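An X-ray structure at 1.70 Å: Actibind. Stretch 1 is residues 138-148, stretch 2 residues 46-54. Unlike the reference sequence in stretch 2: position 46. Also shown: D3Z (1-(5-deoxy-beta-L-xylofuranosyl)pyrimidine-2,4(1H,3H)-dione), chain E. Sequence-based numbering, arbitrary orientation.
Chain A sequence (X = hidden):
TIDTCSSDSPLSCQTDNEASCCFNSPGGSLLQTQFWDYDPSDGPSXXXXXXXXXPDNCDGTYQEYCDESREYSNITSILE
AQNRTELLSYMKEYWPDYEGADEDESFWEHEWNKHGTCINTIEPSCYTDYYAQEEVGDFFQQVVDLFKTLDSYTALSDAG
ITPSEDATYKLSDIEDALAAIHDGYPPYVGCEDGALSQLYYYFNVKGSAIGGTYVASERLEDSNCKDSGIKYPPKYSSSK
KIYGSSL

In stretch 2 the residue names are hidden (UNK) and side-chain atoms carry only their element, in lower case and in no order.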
# COMPACT_ATOMS: atom_id res chain seq x y z
N ASP A 138 10.99 -0.53 -9.47
CA ASP A 138 10.13 -1.70 -9.47
C ASP A 138 9.15 -1.67 -8.27
O ASP A 138 7.99 -2.13 -8.39
CB ASP A 138 10.92 -3.00 -9.42
CG ASP A 138 11.56 -3.38 -10.78
OD1 ASP A 138 11.30 -2.75 -11.84
OD2 ASP A 138 12.31 -4.36 -10.70
N PHE A 139 9.64 -1.22 -7.12
CA PHE A 139 8.86 -1.08 -5.89
C PHE A 139 7.67 -0.13 -6.13
O PHE A 139 6.51 -0.52 -5.99
CB PHE A 139 9.74 -0.66 -4.72
CG PHE A 139 8.94 -0.08 -3.53
CD1 PHE A 139 8.43 -0.92 -2.54
CD2 PHE A 139 8.67 1.26 -3.45
CE1 PHE A 139 7.70 -0.40 -1.49
CE2 PHE A 139 7.96 1.80 -2.37
CZ PHE A 139 7.48 0.94 -1.40
N PHE A 140 7.94 1.06 -6.64
CA PHE A 140 6.89 2.04 -6.93
C PHE A 140 5.89 1.51 -7.91
O PHE A 140 4.70 1.53 -7.61
CB PHE A 140 7.50 3.35 -7.37
CG PHE A 140 8.06 4.10 -6.21
CD1 PHE A 140 7.20 4.79 -5.34
CD2 PHE A 140 9.40 4.07 -5.89
CE1 PHE A 140 7.65 5.43 -4.23
CE2 PHE A 140 9.86 4.72 -4.77
CZ PHE A 140 8.97 5.42 -3.94
N GLN A 141 6.38 0.87 -8.97
CA GLN A 141 5.49 0.12 -9.89
C GLN A 141 4.62 -0.95 -9.21
O GLN A 141 3.43 -1.01 -9.47
CB GLN A 141 6.27 -0.49 -11.09
CG GLN A 141 5.31 -0.99 -12.19
CD GLN A 141 4.47 0.09 -12.83
OE1 GLN A 141 4.99 0.98 -13.49
NE2 GLN A 141 3.15 -0.06 -12.76
N GLN A 142 5.21 -1.76 -8.34
CA GLN A 142 4.50 -2.86 -7.64
C GLN A 142 3.38 -2.28 -6.74
O GLN A 142 2.27 -2.76 -6.74
CB GLN A 142 5.51 -3.63 -6.80
CG GLN A 142 4.96 -4.86 -6.08
CD GLN A 142 4.34 -5.88 -6.99
OE1 GLN A 142 4.91 -6.22 -8.02
NE2 GLN A 142 3.19 -6.38 -6.61
N VAL A 143 3.70 -1.24 -5.96
CA VAL A 143 2.68 -0.58 -5.08
C VAL A 143 1.48 -0.16 -5.92
O VAL A 143 0.29 -0.47 -5.63
CB VAL A 143 3.28 0.63 -4.30
CG1 VAL A 143 2.16 1.27 -3.42
CG2 VAL A 143 4.46 0.18 -3.50
N VAL A 144 1.78 0.50 -7.02
CA VAL A 144 0.76 0.97 -7.96
C VAL A 144 -0.05 -0.19 -8.52
O VAL A 144 -1.30 -0.15 -8.55
CB VAL A 144 1.37 1.84 -9.12
CG1 VAL A 144 0.37 1.97 -10.33
CG2 VAL A 144 1.75 3.27 -8.59
N ASP A 145 0.66 -1.25 -8.93
CA ASP A 145 -0.03 -2.42 -9.50
C ASP A 145 -1.05 -3.02 -8.50
O ASP A 145 -2.16 -3.35 -8.87
CB ASP A 145 0.97 -3.51 -9.93
CG ASP A 145 1.77 -3.12 -11.17
OD1 ASP A 145 1.40 -2.19 -11.89
OD2 ASP A 145 2.75 -3.83 -11.42
N LEU A 146 -0.63 -3.15 -7.25
CA LEU A 146 -1.50 -3.72 -6.20
C LEU A 146 -2.64 -2.77 -5.84
O LEU A 146 -3.81 -3.16 -5.77
CB LEU A 146 -0.65 -4.03 -4.99
CG LEU A 146 -1.30 -4.92 -3.95
CD1 LEU A 146 -1.66 -6.31 -4.51
CD2 LEU A 146 -0.30 -5.03 -2.80
N PHE A 147 -2.30 -1.50 -5.66
CA PHE A 147 -3.34 -0.47 -5.43
C PHE A 147 -4.44 -0.51 -6.47
O PHE A 147 -5.64 -0.40 -6.13
CB PHE A 147 -2.68 0.90 -5.42
CG PHE A 147 -3.64 2.05 -5.34
CD1 PHE A 147 -4.26 2.38 -4.16
CD2 PHE A 147 -3.84 2.85 -6.41
CE1 PHE A 147 -5.10 3.46 -4.07
CE2 PHE A 147 -4.69 3.95 -6.37
CZ PHE A 147 -5.35 4.27 -5.15
N LYS A 148 -4.07 -0.65 -7.75
CA LYS A 148 -5.08 -0.72 -8.81
C LYS A 148 -6.10 -1.83 -8.59
O LYS A 148 -7.22 -1.76 -9.08
CB LYS A 148 -4.45 -0.88 -10.19
CG LYS A 148 -3.78 0.39 -10.68
CD LYS A 148 -2.93 0.09 -11.85
CE LYS A 148 -2.56 1.32 -12.54
NZ LYS A 148 -1.92 1.03 -13.85
N UNK A 46 -13.57 10.85 -6.33
CA UNK A 46 -14.14 9.51 -6.18
C UNK A 46 -13.10 8.38 -6.17
O UNK A 46 -13.34 7.26 -6.65
c UNK A 46 -14.58 9.32 -8.68
o UNK A 46 -15.31 8.88 -9.58
o UNK A 46 -13.43 9.80 -8.90
c UNK A 46 -15.17 9.26 -7.29
N UNK A 47 -11.94 8.67 -5.58
CA UNK A 47 -10.96 7.64 -5.37
C UNK A 47 -10.18 7.94 -4.12
O UNK A 47 -9.87 9.07 -3.83
c UNK A 47 -9.97 7.52 -6.56
o UNK A 47 -9.02 6.48 -6.34
N UNK A 48 -9.84 6.88 -3.44
CA UNK A 48 -8.83 6.91 -2.41
C UNK A 48 -7.49 7.03 -3.13
O UNK A 48 -7.41 6.88 -4.37
c UNK A 48 -10.10 5.44 0.77
c UNK A 48 -11.45 5.62 -1.01
n UNK A 48 -12.25 5.54 0.13
c UNK A 48 -10.74 5.26 3.49
c UNK A 48 -9.08 5.36 1.71
c UNK A 48 -10.13 5.58 -0.65
c UNK A 48 -8.90 5.65 -1.57
c UNK A 48 -11.45 5.42 1.23
c UNK A 48 -9.41 5.28 3.07
c UNK A 48 -11.78 5.34 2.59
N UNK A 49 -6.45 7.31 -2.34
CA UNK A 49 -5.06 7.43 -2.81
C UNK A 49 -4.12 6.49 -2.04
O UNK A 49 -4.48 5.90 -1.02
c UNK A 49 -4.59 8.86 -2.66
o UNK A 49 -4.81 9.33 -1.33
c UNK A 49 -5.37 9.76 -3.62
N UNK A 50 -2.90 6.34 -2.55
CA UNK A 50 -1.88 5.48 -2.01
C UNK A 50 -1.18 6.15 -0.85
O UNK A 50 -0.82 7.32 -0.88
c UNK A 50 -1.35 4.38 -4.31
c UNK A 50 0.39 4.28 -2.40
c UNK A 50 -0.74 5.10 -3.08
c UNK A 50 -0.46 4.32 -5.61
N UNK A 51 -1.01 5.39 0.20
CA UNK A 51 -0.09 5.71 1.27
C UNK A 51 1.24 4.95 1.03
O UNK A 51 2.29 5.55 0.99
n UNK A 51 1.48 6.68 5.29
c UNK A 51 -0.72 5.35 2.63
c UNK A 51 0.44 6.22 5.97
n UNK A 51 -0.44 5.72 5.11
c UNK A 51 0.06 5.82 3.83
c UNK A 51 1.28 6.42 3.96
N UNK A 52 1.16 3.65 0.92
CA UNK A 52 2.34 2.79 0.68
C UNK A 52 2.12 1.29 0.59
O UNK A 52 1.01 0.82 0.35
N UNK A 53 3.23 0.58 0.76
CA UNK A 53 3.30 -0.86 0.85
C UNK A 53 4.33 -1.17 1.94
O UNK A 53 5.47 -0.77 1.83
c UNK A 53 2.48 -3.74 -0.32
c UNK A 53 3.71 -1.46 -0.51
c UNK A 53 3.85 -3.01 -0.54
c UNK A 53 4.51 -3.43 -1.90
N UNK A 54 3.90 -1.85 3.00
CA UNK A 54 4.68 -2.03 4.20
C UNK A 54 4.84 -3.48 4.52
O UNK A 54 3.82 -4.21 4.59
c UNK A 54 1.79 0.30 7.14
c UNK A 54 3.57 0.04 5.28
c UNK A 54 4.05 0.99 4.39
n UNK A 54 3.36 2.18 4.55
c UNK A 54 1.59 2.97 6.16
c UNK A 54 0.80 2.55 7.20
c UNK A 54 4.01 -1.37 5.43
c UNK A 54 0.89 1.24 7.70
c UNK A 54 2.50 2.04 5.61
c UNK A 54 2.61 0.70 6.08
N1 D3Z E . 1.36 12.17 4.89
C2 D3Z E . 1.95 12.76 3.75
N3 D3Z E . 1.26 12.83 2.62
C4 D3Z E . 0.02 12.36 2.51
C5 D3Z E . -0.56 11.79 3.61
C6 D3Z E . 0.12 11.69 4.81
O2 D3Z E . 3.11 13.21 3.79
O4 D3Z E . -0.64 12.43 1.45
C1' D3Z E . 2.08 12.06 6.13
C2' D3Z E . 3.55 12.07 5.75
O2' D3Z E . 4.16 13.29 6.20
C3' D3Z E . 4.13 10.79 6.32
C4' D3Z E . 3.01 10.08 7.06
O3' D3Z E . 4.61 9.95 5.29
O4' D3Z E . 1.80 10.80 6.76
C5' D3Z E . 2.95 8.62 6.61

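Position 46 carries two side-chain carbons, the second bearing two oxygens: a carboxylate attached directly to CB, hence Asp 46. It is exposed and out of reach of the helix, as suits a charged group; the reference sequence has glycine here.

Position 47 has one carbon and one oxygen, which makes it Ser 47. Its OG donates a hydrogen bond to the backbone O of position 48 at 2.6 Å, and it lies near CZ of Phe 147.

At position 48 a single carbon leads into fused five- and six-membered rings holding eight carbons and one nitrogen, the indole of Trp 48. The rings lead away from the helix, and NE1 is hydrogen-bonded elsewhere in the structure. What meets stretch 1 is the backbone: Trp 48 O sits at the edge of the Phe 147 ring, 3.4 Å from CZ, where the ring hydrogens carry slight positive charge.

Position 49 shows one carbon bearing an oxygen and a carbon, so it is Thr 49. Its CB points away, keeping the branched side chain clear of the helix and leaving the backbone C to approach CE1 of Phe 147 at 3.8 Å.

Position 50 has four carbons, forked at the first, with one arm two carbons long: Ile 50. Its CG1 lies over the face of Phe 147, 3.5 Å from the ring centroid, in a CH-pi contact. CG2 meets Val 143 CG1 at 3.6 Å, while CD1 reaches Val 144 CG2 at 3.9 Å. Branching at CB lets one residue touch all three side chains.

Position 51 holds one carbon and a five-membered ring of three carbons and two nitrogens, so it is His 51. Its CB points away from the helix, and the ring places a nitrogen, NE2, 2.8 Å from C5' of D3Z.

Position 52 has no side-chain atoms and is Gly 52. A CB here would fall 2.9 Å from the ring nitrogen of position 54. Its O lies 4.0 Å from Val 143 CG1.

Position 53 has four carbons forked at the second: Leu 53. Pointing toward the helix, it is long enough to span two residues, with CB 3.5 Å from Val 143 CG2 and CD1 3.9 Å from Leu 146 CD2.

Position 54 again has fused rings with eight carbons and one nitrogen, Trp 54; its CB points away, and NE1 is hydrogen-bonded elsewhere in the structure.

The contact is thus apolar packing without hydrogen bonds across it. Ile 50 and Leu 53 supply most of the strand's buried area, against Val 143, Phe 147 and their helical neighbours, while the His 51 ring meets the ligand at its edge.

Stretch 2 (46-54) DSWTIHGLW
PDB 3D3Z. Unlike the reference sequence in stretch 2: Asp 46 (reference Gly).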